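Local coordinates for protein octaprenyl-diphosphate synthase (Bacteroides thetaiotaomicron, PDB 3RMG) that probably acts as a prenyltransferase of isoprenoid biosynthesis, lengthening allylic diphosphates by adding isopentenyl diphosphate units, at residues Leu78-Ala82 with Leu118-Ser122; Asp19-Phe24 with Leu70-Val74; Asn131-Leu137 with Glu183-Ser188. One frame throughout, in Å; residues are numbered along the deposited sequence. Where two conformers were deposited one is given.

Contact 1: residues Leu78-Ala82 with Leu118-Ser122; sequences LLHTA and LLATS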
loop_
_atom_site.group_PDB
_atom_site.type_symbol
_atom_site.label_atom_id
_atom_site.label_comp_id
_atom_site.label_asym_id
_atom_site.label_seq_id
_atom_site.Cartn_x
_atom_site.Cartn_y
_atom_site.Cartn_z
ATOM N N LEU A 78 -1.133 9.436 -7.108
ATOM C CA LEU A 78 -1.854 8.428 -6.340
ATOM C C LEU A 78 -1.115 8.061 -5.046
ATOM O O LEU A 78 -1.736 7.886 -3.986
ATOM C CB LEU A 78 -2.083 7.170 -7.186
ATOM C CG LEU A 78 -3.028 7.371 -8.370
ATOM C CD1 LEU A 78 -3.133 6.115 -9.216
ATOM C CD2 LEU A 78 -4.381 7.820 -7.870
ATOM N N LEU A 79 0.205 7.925 -5.138
ATOM C CA LEU A 79 1.013 7.594 -3.960
ATOM C C LEU A 79 0.851 8.663 -2.876
ATOM O O LEU A 79 0.677 8.355 -1.693
ATOM C CB LEU A 79 2.491 7.445 -4.348
ATOM C CG LEU A 79 3.512 7.270 -3.223
ATOM C CD1 LEU A 79 3.139 6.087 -2.365
ATOM C CD2 LEU A 79 4.897 7.068 -3.805
ATOM N N HIS A 80 0.910 9.923 -3.297
ATOM C CA HIS A 80 0.730 11.050 -2.401
ATOM C C HIS A 80 -0.667 11.026 -1.781
ATOM O O HIS A 80 -0.829 11.128 -0.564
ATOM C CB HIS A 80 0.921 12.341 -3.179
ATOM C CG HIS A 80 0.584 13.571 -2.399
ATOM N ND1 HIS A 80 1.166 13.866 -1.184
ATOM C CD2 HIS A 80 -0.253 14.600 -2.675
ATOM C CE1 HIS A 80 0.699 15.020 -0.743
ATOM N NE2 HIS A 80 -0.164 15.486 -1.629
ATOM N N THR A 81 -1.680 10.882 -2.624
ATOM C CA THR A 81 -3.042 10.832 -2.129
ATOM C C THR A 81 -3.216 9.720 -1.116
ATOM O O THR A 81 -3.851 9.917 -0.080
ATOM C CB THR A 81 -4.063 10.614 -3.255
ATOM O OG1 THR A 81 -3.708 11.419 -4.389
ATOM C CG2 THR A 81 -5.451 10.992 -2.774
ATOM N N ALA A 82 -2.658 8.548 -1.409
ATOM C CA ALA A 82 -2.814 7.418 -0.501
ATOM C C ALA A 82 -2.214 7.683 0.884
ATOM O O ALA A 82 -2.775 7.277 1.893
ATOM C CB ALA A 82 -2.231 6.143 -1.109
ATOM N N LEU A 118 -5.721 2.924 -3.612
ATOM C CA LEU A 118 -4.992 4.028 -4.240
ATOM C C LEU A 118 -3.520 3.668 -4.395
ATOM O O LEU A 118 -2.919 3.891 -5.446
ATOM C CB LEU A 118 -5.145 5.309 -3.431
ATOM C CG LEU A 118 -6.557 5.894 -3.465
ATOM C CD1 LEU A 118 -6.799 6.835 -2.293
ATOM C CD2 LEU A 118 -6.798 6.605 -4.781
ATOM N N LEU A 119 -2.958 3.071 -3.351
ATOM C CA LEU A 119 -1.550 2.674 -3.321
ATOM C C LEU A 119 -1.213 1.572 -4.326
ATOM O O LEU A 119 -0.129 1.550 -4.920
ATOM C CB LEU A 119 -1.219 2.203 -1.913
ATOM C CG LEU A 119 0.200 2.273 -1.381
ATOM C CD1 LEU A 119 0.664 3.717 -1.316
ATOM C CD2 LEU A 119 0.197 1.663 0.005
ATOM N N ALA A 120 -2.134 0.635 -4.510
ATOM C CA ALA A 120 -1.940 -0.401 -5.520
ATOM C C ALA A 120 -2.154 0.210 -6.898
ATOM O O ALA A 120 -1.365 0.002 -7.820
ATOM C CB ALA A 120 -2.905 -1.561 -5.289
ATOM N N THR A 121 -3.231 0.966 -7.046
ATOM C CA THR A 121 -3.469 1.626 -8.321
ATOM C C THR A 121 -2.217 2.446 -8.674
ATOM O O THR A 121 -1.706 2.370 -9.806
ATOM C CB THR A 121 -4.732 2.478 -8.296
ATOM O OG1 THR A 121 -5.840 1.655 -7.902
ATOM C CG2 THR A 121 -5.008 3.063 -9.682
ATOM N N SER A 122 -1.685 3.179 -7.695
ATOM C CA SER A 122 -0.438 3.911 -7.909
ATOM C C SER A 122 0.616 3.020 -8.562
ATOM O O SER A 122 1.284 3.437 -9.515
ATOM C CB SER A 122 0.093 4.486 -6.595
ATOM O OG SER A 122 -0.777 5.487 -6.098
#

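Contact 2: residues Asp19-Phe24 with Leu70-Val74; sequences DFKALF and LHAAV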
loop_
_atom_site.group_PDB
_atom_site.type_symbol
_atom_site.label_atom_id
_atom_site.label_comp_id
_atom_site.label_asym_id
_atom_site.label_seq_id
_atom_site.Cartn_x
_atom_site.Cartn_y
_atom_site.Cartn_z
ATOM N N ASP A 19 -5.036 15.418 -20.764
ATOM C CA ASP A 19 -4.775 13.992 -20.849
ATOM C C ASP A 19 -4.440 13.439 -19.468
ATOM O O ASP A 19 -4.809 12.321 -19.139
ATOM C CB ASP A 19 -3.632 13.715 -21.816
ATOM C CG ASP A 19 -3.980 14.096 -23.238
ATOM O OD1 ASP A 19 -5.166 14.380 -23.482
ATOM O OD2 ASP A 19 -3.079 14.106 -24.106
ATOM N N PHE A 20 -3.735 14.217 -18.658
ATOM C CA PHE A 20 -3.396 13.733 -17.339
ATOM C C PHE A 20 -4.625 13.632 -16.448
ATOM O O PHE A 20 -4.716 12.732 -15.608
ATOM C CB PHE A 20 -2.406 14.643 -16.626
ATOM C CG PHE A 20 -2.475 14.503 -15.146
ATOM C CD1 PHE A 20 -1.737 13.517 -14.496
ATOM C CD2 PHE A 20 -3.333 15.301 -14.402
ATOM C CE1 PHE A 20 -1.819 13.360 -13.113
ATOM C CE2 PHE A 20 -3.432 15.156 -13.018
ATOM C CZ PHE A 20 -2.676 14.181 -12.371
ATOM N N LYS A 21 -5.543 14.581 -16.602
ATOM C CA LYS A 21 -6.734 14.643 -15.755
ATOM C C LYS A 21 -7.674 13.477 -16.048
ATOM O O LYS A 21 -8.250 12.890 -15.135
ATOM C CB LYS A 21 -7.457 15.972 -15.952
ATOM C CG LYS A 21 -7.873 16.639 -14.651
ATOM C CD LYS A 21 -7.626 18.138 -14.728
ATOM C CE LYS A 21 -7.618 18.780 -13.341
ATOM N NZ LYS A 21 -8.987 18.939 -12.763
ATOM N N ALA A 22 -7.806 13.149 -17.331
ATOM C CA ALA A 22 -8.561 11.987 -17.767
ATOM C C ALA A 22 -7.946 10.715 -17.207
ATOM O O ALA A 22 -8.629 9.906 -16.586
ATOM C CB ALA A 22 -8.596 11.917 -19.295
ATOM N N LEU A 23 -6.648 10.542 -17.440
ATOM C CA LEU A 23 -5.941 9.330 -17.051
ATOM C C LEU A 23 -5.948 9.115 -15.544
ATOM O O LEU A 23 -5.764 7.998 -15.067
ATOM C CB LEU A 23 -4.503 9.387 -17.546
ATOM C CG LEU A 23 -3.726 8.085 -17.383
ATOM C CD1 LEU A 23 -4.430 6.935 -18.120
ATOM C CD2 LEU A 23 -2.302 8.268 -17.864
ATOM N N PHE A 24 -6.162 10.198 -14.807
ATOM C CA PHE A 24 -6.131 10.176 -13.354
ATOM C C PHE A 24 -7.423 9.578 -12.800
ATOM O O PHE A 24 -7.475 9.166 -11.643
ATOM C CB PHE A 24 -5.929 11.601 -12.830
ATOM C CG PHE A 24 -5.644 11.682 -11.361
ATOM C CD1 PHE A 24 -4.638 10.919 -10.791
ATOM C CD2 PHE A 24 -6.363 12.551 -10.552
ATOM C CE1 PHE A 24 -4.365 11.007 -9.433
ATOM C CE2 PHE A 24 -6.096 12.645 -9.195
ATOM C CZ PHE A 24 -5.097 11.869 -8.635
ATOM N N LEU A 70 2.518 10.717 -18.441
ATOM C CA LEU A 70 1.208 10.739 -17.799
ATOM C C LEU A 70 1.043 9.655 -16.737
ATOM O O LEU A 70 0.521 9.942 -15.658
ATOM C CB LEU A 70 0.085 10.639 -18.835
ATOM C CG LEU A 70 0.234 11.658 -19.966
ATOM C CD1 LEU A 70 -0.719 11.334 -21.116
ATOM C CD2 LEU A 70 0.014 13.060 -19.433
ATOM N N HIS A 71 1.470 8.420 -17.019
ATOM C CA HIS A 71 1.335 7.358 -16.002
ATOM C C HIS A 71 2.217 7.643 -14.779
ATOM O O HIS A 71 1.789 7.473 -13.633
ATOM C CB HIS A 71 1.602 5.962 -16.575
ATOM C CG HIS A 71 0.450 5.410 -17.357
ATOM N ND1 HIS A 71 -0.775 5.141 -16.782
ATOM C CD2 HIS A 71 0.327 5.099 -18.673
ATOM C CE1 HIS A 71 -1.600 4.683 -17.710
ATOM N NE2 HIS A 71 -0.955 4.643 -18.863
ATOM N N ALA A 72 3.439 8.107 -15.020
ATOM C CA ALA A 72 4.295 8.552 -13.921
ATOM C C ALA A 72 3.564 9.555 -13.033
ATOM O O ALA A 72 3.484 9.387 -11.819
ATOM C CB ALA A 72 5.566 9.153 -14.450
ATOM N N ALA A 73 3.017 10.592 -13.649
ATOM C CA ALA A 73 2.360 11.651 -12.904
ATOM C C ALA A 73 1.174 11.120 -12.103
ATOM O O ALA A 73 1.007 11.446 -10.930
ATOM C CB ALA A 73 1.931 12.776 -13.844
ATOM N N VAL A 74 0.346 10.304 -12.744
ATOM C CA VAL A 74 -0.737 9.629 -12.045
ATOM C C VAL A 74 -0.194 8.765 -10.896
ATOM O O VAL A 74 -0.649 8.852 -9.745
ATOM C CB VAL A 74 -1.546 8.766 -13.017
ATOM C CG1 VAL A 74 -2.646 7.972 -12.280
ATOM C CG2 VAL A 74 -2.151 9.659 -14.092
#

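Contact 3: residues Asn131-Leu137 with Glu183-Ser188; sequences NYEIIRL and EAAALS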
loop_
_atom_site.group_PDB
_atom_site.type_symbol
_atom_site.label_atom_id
_atom_site.label_comp_id
_atom_site.label_asym_id
_atom_site.label_seq_id
_atom_site.Cartn_x
_atom_site.Cartn_y
_atom_site.Cartn_z
ATOM N N ASN A 131 8.511 1.400 -17.836
ATOM C CA ASN A 131 9.875 1.858 -17.581
ATOM C C ASN A 131 10.345 1.416 -16.193
ATOM O O ASN A 131 9.735 1.766 -15.183
ATOM C CB ASN A 131 9.975 3.381 -17.775
ATOM C CG ASN A 131 11.390 3.914 -17.604
ATOM O OD1 ASN A 131 12.181 3.386 -16.823
ATOM N ND2 ASN A 131 11.709 4.977 -18.331
ATOM N N TYR A 132 11.424 0.636 -16.160
ATOM C CA TYR A 132 11.884 -0.023 -14.928
ATOM C C TYR A 132 12.330 0.970 -13.874
ATOM O O TYR A 132 11.998 0.839 -12.676
ATOM C CB TYR A 132 13.038 -0.997 -15.225
ATOM C CG TYR A 132 12.576 -2.341 -15.766
ATOM C CD1 TYR A 132 11.821 -3.208 -14.980
ATOM C CD2 TYR A 132 12.895 -2.740 -17.057
ATOM C CE1 TYR A 132 11.388 -4.426 -15.466
ATOM C CE2 TYR A 132 12.471 -3.967 -17.555
ATOM C CZ TYR A 132 11.717 -4.804 -16.755
ATOM O OH TYR A 132 11.294 -6.021 -17.248
ATOM N N GLU A 133 13.099 1.954 -14.324
ATOM C CA GLU A 133 13.642 2.974 -13.446
ATOM C C GLU A 133 12.508 3.707 -12.764
ATOM O O GLU A 133 12.565 4.014 -11.567
ATOM C CB GLU A 133 14.496 3.931 -14.247
ATOM C CG GLU A 133 15.533 3.193 -15.093
ATOM C CD GLU A 133 16.766 4.020 -15.359
ATOM O OE1 GLU A 133 17.345 4.559 -14.387
ATOM O OE2 GLU A 133 17.162 4.125 -16.540
ATOM N N ILE A 134 11.453 3.957 -13.520
ATOM C CA ILE A 134 10.332 4.688 -12.975
ATOM C C ILE A 134 9.641 3.789 -11.977
ATOM O O ILE A 134 9.193 4.235 -10.921
ATOM C CB ILE A 134 9.364 5.135 -14.074
ATOM C CG1 ILE A 134 9.992 6.281 -14.876
ATOM C CG2 ILE A 134 8.058 5.538 -13.462
ATOM C CD1 ILE A 134 9.189 6.684 -16.130
ATOM N N ILE A 135 9.561 2.508 -12.309
ATOM C CA ILE A 135 9.011 1.539 -11.378
ATOM C C ILE A 135 9.882 1.489 -10.121
ATOM O O ILE A 135 9.393 1.540 -9.000
ATOM C CB ILE A 135 8.876 0.154 -12.036
ATOM C CG1 ILE A 135 7.836 0.228 -13.173
ATOM C CG2 ILE A 135 8.459 -0.883 -10.999
ATOM C CD1 ILE A 135 7.707 -1.023 -14.017
ATOM N N ARG A 136 11.188 1.410 -10.322
ATOM C CA ARG A 136 12.114 1.461 -9.209
ATOM C C ARG A 136 11.919 2.739 -8.389
ATOM O O ARG A 136 11.875 2.694 -7.159
ATOM C CB ARG A 136 13.551 1.368 -9.721
ATOM C CG ARG A 136 14.526 0.783 -8.722
ATOM C CD ARG A 136 15.467 -0.186 -9.421
ATOM N NE ARG A 136 15.824 0.279 -10.760
ATOM C CZ ARG A 136 16.189 -0.516 -11.763
ATOM N NH1 ARG A 136 16.253 -1.828 -11.589
ATOM N NH2 ARG A 136 16.493 0.002 -12.945
ATOM N N LEU A 137 11.792 3.877 -9.069
ATOM C CA LEU A 137 11.688 5.158 -8.379
ATOM C C LEU A 137 10.426 5.213 -7.521
ATOM O O LEU A 137 10.454 5.623 -6.364
ATOM C CB LEU A 137 11.729 6.320 -9.386
ATOM C CG LEU A 137 11.298 7.719 -8.924
ATOM C CD1 LEU A 137 11.788 8.796 -9.864
ATOM C CD2 LEU A 137 9.790 7.795 -8.822
ATOM N N GLU A 183 12.189 13.895 -11.421
ATOM C CA GLU A 183 13.044 12.784 -11.855
ATOM C C GLU A 183 12.309 11.833 -12.788
ATOM O O GLU A 183 12.821 11.457 -13.851
ATOM C CB GLU A 183 13.592 12.004 -10.651
ATOM C CG GLU A 183 14.700 11.003 -11.043
ATOM C CD GLU A 183 15.259 10.235 -9.861
ATOM O OE1 GLU A 183 16.243 9.507 -10.065
ATOM O OE2 GLU A 183 14.730 10.368 -8.730
ATOM N N ALA A 184 11.109 11.439 -12.385
ATOM C CA ALA A 184 10.254 10.596 -13.218
ATOM C C ALA A 184 9.913 11.285 -14.539
ATOM O O ALA A 184 9.859 10.638 -15.597
ATOM C CB ALA A 184 8.969 10.235 -12.461
ATOM N N ALA A 185 9.685 12.598 -14.491
ATOM C CA ALA A 185 9.397 13.329 -15.728
ATOM C C ALA A 185 10.520 13.121 -16.746
ATOM O O ALA A 185 10.243 12.844 -17.902
ATOM C CB ALA A 185 9.159 14.831 -15.465
ATOM N N ALA A 186 11.775 13.244 -16.306
ATOM C CA ALA A 186 12.951 13.055 -17.185
ATOM C C ALA A 186 13.147 11.608 -17.669
ATOM O O ALA A 186 13.343 11.367 -18.846
ATOM C CB ALA A 186 14.251 13.566 -16.497
ATOM N N LEU A 187 13.118 10.646 -16.759
ATOM C CA LEU A 187 13.151 9.251 -17.168
ATOM C C LEU A 187 12.086 8.933 -18.232
ATOM O O LEU A 187 12.339 8.160 -19.163
ATOM C CB LEU A 187 12.964 8.332 -15.964
ATOM C CG LEU A 187 14.089 8.348 -14.929
ATOM C CD1 LEU A 187 13.586 7.772 -13.598
ATOM C CD2 LEU A 187 15.326 7.629 -15.434
ATOM N N SER A 188 10.909 9.541 -18.108
ATOM C CA SER A 188 9.781 9.218 -18.992
ATOM C C SER A 188 10.014 9.616 -20.442
ATOM O O SER A 188 9.364 9.083 -21.333
ATOM C CB SER A 188 8.486 9.862 -18.490
ATOM O OG SER A 188 8.433 11.244 -18.817
#

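Contact 1: residues Leu78-Ala82 with Leu118-Ser122
L78 and S122 come together where two helices run almost antiparallel: the axes of 78-82 and 118-122 approach to 8.1 Å with 164° between their N-to-C directions. L79 sits level with L119, and A82 with L118. Such a close approach is possible because small residues stand at two of the meeting points. The methyl of A82 fits between two leucines of the facing helix, its CB 3.8 Å from CB of L118 and also near CD1 of L119. At the other small residue, S122, two conformers were deposited; in the one described, OG lies so close to CB of L78 that its placement is doubtful, and no bond to the facing helix can be claimed for it.

Both helices belong to the all-helical isoprenoid synthase fold. Helix 67-90 runs on from here into the aspartate-rich DDxxD sequence, which in relatives binds the magnesium-diphosphate group, and the residues shortly before that motif commonly line the tunnel for the growing prenyl chain.

The larger apolar side chains meet around these small residues. L79 and L119 both hold CG anti to the backbone N (chi1 173° and -154°), which carries their CD1 methyls to within 3.6 Å of each other. L78 divides its two methyls: CD1 reaches CG2 of T121 at 3.6 Å, whereas CD2 is 4.1 Å from CD2 of L118, those two leucines crossing at about a right angle. The polar branch of T121 serves a different interface, OG1 being hydrogen-bonded to Q143 of the second subunit; L119 likewise packs on L119 of that subunit. OG1 of T81 turns back to its own helix, bonding to the carbonyl of E77.

Contact 2: residues Asp19-Phe24 with Leu70-Val74
V74 N donates to L70 O at 2.9 Å, a bond within helix 67-90, and that same nitrogen lies in the plane of the F20 ring at its edge, 3.8 Å from CE1. Helix 14-23, near the N-terminus, is laid across a central helix of the all-helical isoprenoid synthase fold, the axes of 19-23 and 70-74 crossing at -56° with 9.5 Å between them.

L23 points into the join. CG leaves anti to the backbone N (chi1 -171°), and one methyl, CD2, serves two partners: it is 3.5 Å from CB of L70 and stands over one face of the H71 imidazole, a CH-pi contact 3.7 Å from the ring centroid and 16° off its normal. The other methyl, CD1, approaches CE1 of the same ring. ND1 of H71 is hydrogen-bonded to ND1 of H125 in helix 102-128, which ties down the ring that L23 rests on. An alanine in place of H71 is likely to leave the methyls of L23 without their aromatic floor and ND1 of H125 without this partner.

Within segment 19-24, CZ of F20 lies over one face of the F24 ring, toward its rim. F20 also leans on the methyl of A73, and CD2 of L70 nestles against its CB. V74 is shared by both phenylalanines, one branch to each: CG2 lies 3.8 Å from CE1 of F20, and CG1 meets the F24 ring edge-on, in its plane, 3.9 Å from CD1.

Contact 3: residues Asn131-Leu137 with Glu183-Ser188
I134 lies opposite A184 where helices 132-137 and 183-188 pass nearly antiparallel, at 166°, with their axes 9.6 Å apart. Both belong to the bundle of the isoprenoid synthase fold, and at this spacing branched side chains fill the interval between the backbones.

L187 takes a large share. Its CB packs on CG1 of I134 at 3.8 Å, the two side chains lying alongside and pointing opposite ways. Beyond CB the methyls go to E133: CD1 lies by its CB, and CD2 comes up to the carboxylate, 3.8 Å from OE1, the leucine roughly perpendicular to the glutamate. I134 carries on past L187, its CD1 reaching CA and CB of S188.

L137 answers from the other end. With CG anti to the backbone N (chi1 165°), it sets CD1 against the side of the extended E183 chain, 3.5 Å from OE2, with the methyl of A184 also near. At each acidic residue, then, a leucine methyl lies beside the glutamate, an apolar group next to a polar tip. Behind A184 stands helix 67-90, while R136, on the far flank of its helix, forms a salt bridge with E127 of the second subunit.

N131 is the N-cap of helix 132-154. OD1 accepts two weak bonds, from E133 N at 3.0 Å and from I134 N at 3.4 Å, which turns ND2 toward the facing helix, 3.3 Å from L187 O. S188 bonds both to the side chain of T69 and to its own helix, OG donating to A185 O at 2.6 Å.

How the contacts relate
In chain order contact 2 comes first, then contact 1, then contact 3. Helix 67-90 carries one side of contacts 1 and 2 and is touched by contact 3. The centres of contacts 1 and 2 are about 13 Å apart, and the two touch where CD2 of L78 meets CE1 of F24 at 3.5 Å. Contacts 2 and 3 have centres about 15 Å apart and meet through A72, whose CB is 4.1 Å from CB of A184. Contacts 1 and 3, with centres about 16 Å apart, do not touch, yet both adjoin the second subunit through the successive helices 102-128 and 132-154. Helix 67-90 thus lies between helix 14-23 and helices that meet the second subunit.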